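Local coordinates for uncharacterized protein (PDB 4IRT) that is of uncharacterised function but is a putative neuraminidase of the BNR-repeat family, so it may act on sialic acid-containing glycans, at residues Ser214-Asn217 / Gly218-Trp221; Trp201-Glu204 / Thr205-Asp208. All coordinates share one frame; numbering follows the deposited sequence.

Contact 1 (Ser214-Asn217 / Gly218-Trp221); sequences SFDN and GVTW
G218, inside the type I' turn from D216 to V219, gives its N to S214 OG (3.0 Å), a bent bond at 138°. A CB modelled on G218 would lie 2.4 Å from N217 O, a clash that a side chain here could not avoid. At V219 the touch is peripheral: CG2 rests 3.5 Å from D216 O. T220 grips the D216 carboxylate with two groups, one on each oxygen. Its N donates almost straight (175°) to the syn lone pair of D216 OD1, 3.0 Å away, while its OG1 meets D216 OD2 at 2.7 Å from above the carboxylate plane; gripped twice, the D216 carboxylate is fixed in rotation. T220 O in turn accepts from S214 OG (2.7 Å); a chi1 of 177° turns OG away from the backbone N of S214, where it meets both T220 O and G218 N. W221 then lays its six-membered ring under S214 CB, a CH-pi contact 3.6 Å from CB to the ring centroid. The sequence S-F-D-N-G-V-T-W and these bonds identify the Asp box of BNR repeats. It follows strand 206-214; the W221 indole packs on M153 of strand 151-157 and on I191 and L193 of strand 191-198, joining two neighbouring sheets.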
loop_
_atom_site.group_PDB
_atom_site.type_symbol
_atom_site.label_atom_id
_atom_site.label_comp_id
_atom_site.label_asym_id
_atom_site.label_seq_id
_atom_site.Cartn_x
_atom_site.Cartn_y
_atom_site.Cartn_z
ATOM N N SER A 214 5.901 6.409 -15.298
ATOM C CA SER A 214 6.284 7.766 -15.648
ATOM C C SER A 214 7.706 8.027 -15.183
ATOM O O SER A 214 8.048 7.764 -14.016
ATOM C CB SER A 214 5.391 8.796 -14.971
ATOM O OG SER A 214 5.859 10.112 -15.282
ATOM N N PHE A 215 8.505 8.603 -16.091
ATOM C CA PHE A 215 9.901 8.959 -15.831
ATOM C C PHE A 215 10.129 10.441 -15.511
ATOM O O PHE A 215 11.267 10.840 -15.237
ATOM C CB PHE A 215 10.760 8.590 -17.047
ATOM C CG PHE A 215 10.697 7.130 -17.399
ATOM C CD1 PHE A 215 11.572 6.223 -16.824
ATOM C CD2 PHE A 215 9.756 6.673 -18.297
ATOM C CE1 PHE A 215 11.524 4.870 -17.155
ATOM C CE2 PHE A 215 9.656 5.322 -18.592
ATOM C CZ PHE A 215 10.566 4.419 -18.035
ATOM N N ASP A 216 9.059 11.247 -15.537
ATOM C CA ASP A 216 9.150 12.695 -15.344
ATOM C C ASP A 216 8.165 13.196 -14.268
ATOM O O ASP A 216 7.482 14.216 -14.429
ATOM C CB ASP A 216 8.939 13.400 -16.666
ATOM C CG ASP A 216 7.580 13.107 -17.290
ATOM O OD1 ASP A 216 6.742 12.372 -16.678
ATOM O OD2 ASP A 216 7.359 13.601 -18.413
ATOM N N ASN A 217 8.131 12.472 -13.162
ATOM C CA ASN A 217 7.315 12.803 -11.994
ATOM C C ASN A 217 5.844 12.946 -12.255
ATOM O O ASN A 217 5.151 13.746 -11.607
ATOM C CB ASN A 217 7.873 14.023 -11.278
ATOM C CG ASN A 217 9.177 13.712 -10.579
ATOM O OD1 ASN A 217 9.331 12.654 -9.956
ATOM N ND2 ASN A 217 10.131 14.615 -10.696
ATOM N N GLY A 218 5.345 12.112 -13.166
ATOM C CA GLY A 218 3.919 12.003 -13.398
ATOM C C GLY A 218 3.324 12.803 -14.545
ATOM O O GLY A 218 2.128 12.684 -14.793
ATOM N N VAL A 219 4.125 13.592 -15.255
ATOM C CA VAL A 219 3.609 14.431 -16.345
ATOM C C VAL A 219 3.207 13.565 -17.554
ATOM O O VAL A 219 2.088 13.695 -18.111
ATOM C CB VAL A 219 4.643 15.531 -16.734
ATOM C CG1 VAL A 219 4.155 16.384 -17.915
ATOM C CG2 VAL A 219 4.964 16.427 -15.525
ATOM N N THR A 220 4.098 12.677 -17.967
ATOM C CA THR A 220 3.820 11.760 -19.080
ATOM C C THR A 220 4.019 10.315 -18.659
ATOM O O THR A 220 4.801 10.021 -17.745
ATOM C CB THR A 220 4.688 12.049 -20.308
ATOM O OG1 THR A 220 6.077 11.841 -20.008
ATOM C CG2 THR A 220 4.480 13.483 -20.799
ATOM N N TRP A 221 3.329 9.419 -19.359
ATOM C CA TRP A 221 3.195 8.024 -18.949
ATOM C C TRP A 221 3.473 7.094 -20.123
ATOM O O TRP A 221 3.098 7.412 -21.246
ATOM C CB TRP A 221 1.785 7.787 -18.384
ATOM C CG TRP A 221 1.627 8.482 -17.065
ATOM C CD1 TRP A 221 1.276 9.803 -16.862
ATOM C CD2 TRP A 221 1.898 7.935 -15.777
ATOM N NE1 TRP A 221 1.317 10.104 -15.518
ATOM C CE2 TRP A 221 1.669 8.972 -14.824
ATOM C CE3 TRP A 221 2.291 6.661 -15.319
ATOM C CZ2 TRP A 221 1.821 8.775 -13.459
ATOM C CZ3 TRP A 221 2.427 6.459 -13.959
ATOM C CH2 TRP A 221 2.174 7.513 -13.037
HETATM O O HOH W 1 7.636 9.711 -18.488
#

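Contact 2 (Trp201-Glu204 / Thr205-Asp208); sequences WHVE and TNHD
H202, whose CB comes within 4.4 Å of T205 CG2, carries the CB of W201 over one face of its imidazole, offset toward the rim. The H207 ring is met at its edge, in plane, by T205 O and by CG of D208; its ND1 donates to D208 OD2 at 2.8 Å, in the plane of the ring but from above that of the carboxylate. The N206 carboxamide crosses V203 obliquely, with ND2 3.7 Å from V203 CG2, and its polar ends are taken up by R198 at OD1 and by L250 O and N252 OD1 at ND2. The turn itself is held by T205, which reaches the carbonyl of H202 twice: through OG1 at 2.7 Å, lying in the carbonyl plane, and through N at 3.0 Å, well above that plane. The chi1 of 74° sets OG1 between the backbone N and the carbonyl carbon, from where OG1 and N can both reach H202 O. OG1 also accepts from T200 N, so the hydroxyl links T205 to two points of the preceding chain. A valine here would probably leave T200 N without its acceptor and H202 O with one donor instead of two. N206 N continues the pattern by bonding to V203 O (3.1 Å). Successive i to i+3 bonds are the mark of a short 3-10 turn, which here delivers the chain from the loop after strand 191-198 into strand 206-214 of a four-stranded antiparallel sheet, as in a beta-propeller blade.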
loop_
_atom_site.group_PDB
_atom_site.type_symbol
_atom_site.label_atom_id
_atom_site.label_comp_id
_atom_site.label_asym_id
_atom_site.label_seq_id
_atom_site.Cartn_x
_atom_site.Cartn_y
_atom_site.Cartn_z
ATOM N N TRP A 201 -20.915 -2.344 -9.279
ATOM C CA TRP A 201 -20.866 -2.327 -7.797
ATOM C C TRP A 201 -20.084 -3.484 -7.201
ATOM O O TRP A 201 -19.311 -3.298 -6.265
ATOM C CB TRP A 201 -22.290 -2.339 -7.224
ATOM C CG TRP A 201 -23.071 -1.089 -7.554
ATOM C CD1 TRP A 201 -24.012 -0.934 -8.534
ATOM C CD2 TRP A 201 -22.953 0.181 -6.904
ATOM N NE1 TRP A 201 -24.483 0.374 -8.532
ATOM C CE2 TRP A 201 -23.848 1.068 -7.542
ATOM C CE3 TRP A 201 -22.181 0.652 -5.823
ATOM C CZ2 TRP A 201 -23.996 2.396 -7.142
ATOM C CZ3 TRP A 201 -22.340 1.983 -5.420
ATOM C CH2 TRP A 201 -23.218 2.835 -6.095
ATOM N N HIS A 202 -20.275 -4.673 -7.749
ATOM C CA HIS A 202 -19.917 -5.882 -7.051
ATOM C C HIS A 202 -18.474 -6.320 -7.269
ATOM O O HIS A 202 -17.933 -6.233 -8.364
ATOM C CB HIS A 202 -20.880 -6.982 -7.419
ATOM C CG HIS A 202 -22.307 -6.562 -7.288
ATOM N ND1 HIS A 202 -22.965 -5.848 -8.272
ATOM C CD2 HIS A 202 -23.174 -6.677 -6.253
ATOM C CE1 HIS A 202 -24.196 -5.584 -7.862
ATOM N NE2 HIS A 202 -24.347 -6.076 -6.641
ATOM N N VAL A 203 -17.875 -6.791 -6.191
ATOM C CA VAL A 203 -16.472 -7.196 -6.190
ATOM C C VAL A 203 -16.137 -8.272 -7.232
ATOM O O VAL A 203 -15.030 -8.286 -7.783
ATOM C CB VAL A 203 -16.047 -7.667 -4.784
ATOM C CG1 VAL A 203 -16.730 -8.968 -4.386
ATOM C CG2 VAL A 203 -14.518 -7.800 -4.729
ATOM N N GLU A 204 -17.069 -9.184 -7.509
ATOM C CA GLU A 204 -16.830 -10.211 -8.532
ATOM C C GLU A 204 -16.688 -9.679 -9.954
ATOM O O GLU A 204 -16.348 -10.452 -10.853
ATOM C CB GLU A 204 -17.913 -11.309 -8.499
ATOM C CG GLU A 204 -19.320 -10.828 -8.848
ATOM C CD GLU A 204 -20.139 -10.351 -7.654
ATOM O OE1 GLU A 204 -19.543 -9.940 -6.610
ATOM O OE2 GLU A 204 -21.405 -10.361 -7.808
ATOM N N THR A 205 -16.959 -8.387 -10.150
ATOM C CA THR A 205 -16.827 -7.751 -11.443
ATOM C C THR A 205 -15.462 -7.050 -11.616
ATOM O O THR A 205 -15.258 -6.333 -12.596
ATOM C CB THR A 205 -18.009 -6.790 -11.773
ATOM O OG1 THR A 205 -17.926 -5.574 -11.012
ATOM C CG2 THR A 205 -19.351 -7.467 -11.525
ATOM N N ASN A 206 -14.533 -7.260 -10.677
ATOM C CA ASN A 206 -13.130 -6.906 -10.901
ATOM C C ASN A 206 -12.607 -7.726 -12.095
ATOM O O ASN A 206 -12.979 -8.899 -12.272
ATOM C CB ASN A 206 -12.243 -7.290 -9.704
ATOM C CG ASN A 206 -12.445 -6.432 -8.477
ATOM O OD1 ASN A 206 -12.984 -5.298 -8.518
ATOM N ND2 ASN A 206 -11.977 -6.976 -7.340
ATOM N N HIS A 207 -11.782 -7.094 -12.910
ATOM C CA HIS A 207 -11.117 -7.801 -13.982
ATOM C C HIS A 207 -9.859 -7.087 -14.435
ATOM O O HIS A 207 -9.786 -5.851 -14.385
ATOM C CB HIS A 207 -12.074 -8.010 -15.161
ATOM C CG HIS A 207 -12.622 -6.745 -15.752
ATOM N ND1 HIS A 207 -12.051 -6.127 -16.846
ATOM C CD2 HIS A 207 -13.711 -6.009 -15.433
ATOM C CE1 HIS A 207 -12.761 -5.057 -17.167
ATOM N NE2 HIS A 207 -13.775 -4.961 -16.321
ATOM N N ASP A 208 -8.889 -7.895 -14.880
ATOM C CA ASP A 208 -7.629 -7.454 -15.495
ATOM C C ASP A 208 -6.651 -6.766 -14.537
ATOM O O ASP A 208 -7.036 -6.271 -13.478
ATOM C CB ASP A 208 -7.914 -6.529 -16.706
ATOM C CG ASP A 208 -8.698 -7.233 -17.796
ATOM O OD1 ASP A 208 -8.324 -8.366 -18.196
ATOM O OD2 ASP A 208 -9.709 -6.657 -18.262
#

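How the contacts relate
Contact 2 precedes contact 1 along the chain, and strand 206-214 joins them: residues 201-208 lead into it, residues 214-221 lead out toward strand 239-242. The centres are about 28 Å apart and the nearest atoms about 16 Å, so the two do not touch. Both belong to one four-stranded antiparallel sheet, ordered 178-185, 191-198, 206-214, 239-242: contact 2 spans the end of the connection between the second and third strands and the start of the third, while contact 1 opens the connection from third to fourth. They therefore sit at opposite ends of one blade. In sialidases Asp boxes lie on the face away from the active site, so if this protein works likewise, contact 2 would be on the active-site side.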